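Local structure of neck appendage protein (Bacillus phage GA-1, 3GUD) at residues K54-D58 with E59-A63. The protein probably forms part of the phage neck appendages; this C-terminal domain is an intramolecular chaperone that mediates triple-beta-helix folding. Residues are numbered along the deposited sequence; the frame is centred on the assembly and turned at random.
Sequences KVFED and EGLSA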
loop_
_atom_site.group_PDB
_atom_site.type_symbol
_atom_site.label_atom_id
_atom_site.label_comp_id
_atom_site.label_asym_id
_atom_site.label_seq_id
_atom_site.Cartn_x
_atom_site.Cartn_y
_atom_site.Cartn_z
ATOM N N LYS A 54 2.826 -7.468 -20.786
ATOM C CA LYS A 54 2.693 -7.351 -22.235
ATOM C C LYS A 54 3.146 -5.986 -22.736
ATOM O O LYS A 54 3.879 -5.909 -23.723
ATOM C CB LYS A 54 1.239 -7.592 -22.650
ATOM C CG LYS A 54 1.058 -8.648 -23.716
ATOM C CD LYS A 54 -0.426 -8.883 -24.019
ATOM C CE LYS A 54 -1.238 -9.297 -22.785
ATOM N NZ LYS A 54 -2.702 -9.168 -23.042
ATOM N N VAL A 55 2.707 -4.916 -22.064
ATOM C CA VAL A 55 3.055 -3.545 -22.471
ATOM C C VAL A 55 4.549 -3.297 -22.300
ATOM O O VAL A 55 5.145 -2.484 -23.018
ATOM C CB VAL A 55 2.266 -2.465 -21.702
ATOM C CG1 VAL A 55 0.784 -2.580 -22.007
ATOM C CG2 VAL A 55 2.537 -2.560 -20.212
ATOM N N PHE A 56 5.152 -4.008 -21.354
ATOM C CA PHE A 56 6.597 -3.960 -21.189
ATOM C C PHE A 56 7.320 -4.745 -22.289
ATOM O O PHE A 56 8.441 -4.404 -22.638
ATOM C CB PHE A 56 7.008 -4.497 -19.828
ATOM C CG PHE A 56 6.920 -3.494 -18.734
ATOM C CD1 PHE A 56 8.032 -3.197 -17.965
ATOM C CD2 PHE A 56 5.735 -2.833 -18.483
ATOM C CE1 PHE A 56 7.959 -2.265 -16.945
ATOM C CE2 PHE A 56 5.656 -1.899 -17.471
ATOM C CZ PHE A 56 6.774 -1.613 -16.697
ATOM N N GLU A 57 6.697 -5.818 -22.768
ATOM C CA GLU A 57 7.186 -6.642 -23.880
ATOM C C GLU A 57 7.201 -5.912 -25.190
ATOM O O GLU A 57 8.116 -6.033 -25.915
ATOM C CB GLU A 57 6.482 -7.996 -24.005
ATOM C CG GLU A 57 7.202 -9.152 -23.375
ATOM C CD GLU A 57 6.397 -10.415 -23.414
ATOM O OE1 GLU A 57 5.283 -10.357 -23.869
ATOM O OE2 GLU A 57 6.860 -11.458 -22.989
ATOM N N ASP A 58 6.190 -5.120 -25.453
ATOM C CA ASP A 58 6.164 -4.264 -26.603
ATOM C C ASP A 58 7.276 -3.221 -26.591
ATOM O O ASP A 58 7.933 -3.038 -27.575
ATOM C CB ASP A 58 4.885 -3.447 -26.611
ATOM C CG ASP A 58 3.668 -4.262 -26.659
ATOM O OD1 ASP A 58 3.688 -5.351 -27.203
ATOM O OD2 ASP A 58 2.673 -3.773 -26.157
ATOM N N GLU A 59 7.536 -2.603 -25.452
ATOM C CA GLU A 59 8.516 -1.550 -25.359
ATOM C C GLU A 59 9.811 -2.280 -25.224
ATOM O O GLU A 59 10.852 -1.686 -25.095
ATOM C CB GLU A 59 8.251 -0.531 -24.228
ATOM C CG GLU A 59 9.502 0.195 -23.650
ATOM C CD GLU A 59 9.761 1.642 -24.107
ATOM O OE1 GLU A 59 8.984 2.258 -24.819
ATOM O OE2 GLU A 59 10.784 2.163 -23.744
ATOM N N GLY A 60 9.710 -3.598 -25.212
ATOM C CA GLY A 60 10.866 -4.454 -25.180
ATOM C C GLY A 60 11.514 -4.734 -23.865
ATOM O O GLY A 60 12.640 -5.125 -23.826
ATOM N N LEU A 61 10.786 -4.506 -22.790
ATOM C CA LEU A 61 11.271 -4.676 -21.411
ATOM C C LEU A 61 10.691 -5.938 -20.755
ATOM O O LEU A 61 9.808 -6.570 -21.322
ATOM C CB LEU A 61 10.905 -3.440 -20.581
ATOM C CG LEU A 61 11.214 -2.073 -21.208
ATOM C CD1 LEU A 61 10.497 -0.950 -20.479
ATOM C CD2 LEU A 61 12.706 -1.828 -21.235
ATOM N N SER A 62 11.196 -6.313 -19.581
ATOM C CA SER A 62 10.563 -7.357 -18.769
ATOM C C SER A 62 10.031 -6.804 -17.459
ATOM O O SER A 62 10.792 -6.279 -16.650
ATOM C CB SER A 62 11.535 -8.477 -18.439
ATOM O OG SER A 62 11.022 -9.272 -17.384
ATOM N N ALA A 63 8.727 -6.954 -17.249
ATOM C CA ALA A 63 8.052 -6.451 -16.054
ATOM C C ALA A 63 8.553 -7.097 -14.771
ATOM O O ALA A 63 8.481 -6.496 -13.701
ATOM C CB ALA A 63 6.546 -6.644 -16.186
#
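E59 still turns its backbone N toward V55 O, one helical turn back, in a hydrogen bond that is weak at 3.4 Å. With CG anti to the backbone N (chi1 153°) and a bend at chi2, its side chain leaves the helix end and reaches K15 of helix 14-20. G60 follows with positive phi, a backbone shape that glycine adopts readily, and is the C-prime residue of the Schellman motif that ends helix 49-58. Its N-H makes a weak bond to E57 O, and the position of G60 N is itself uncertain; G60 CA lies 3.3 Å from E57 O in a CA-H...O contact. L61 supplies the other bond of the motif, from its backbone N to F56 O, modelled so short that its exact length is doubtful. The L61 side chain meets F56 through CB, which sits obliquely to the ring, 3.9 Å from F56 CD1; L61 CD1 is slightly farther from the same ring carbon. Beyond this pair, A19 of helix 14-20 touches both L61 and F56. S62 passes the ring with its backbone and puts OG near F64 N and D65 OD1, each a weak hydrogen bond. A63 then brings its methyl over one face of the F56 ring, offset toward the rim, with A63 CB 4.1 Å from F56 CG. F56 CG, anti to its own carbonyl carbon (chi1 -83°), carries the ring toward the departing chain, and W20 and L68 add to its surroundings. In the polar half of the contact the N-H groups of E59, G60 and L61 thus point to the carbonyls of V55, E57 and F56, two of the bonds weak and the third doubtful in length, while the apolar half packs the departing chain on the buried F56, joining this helix end to helix 14-20.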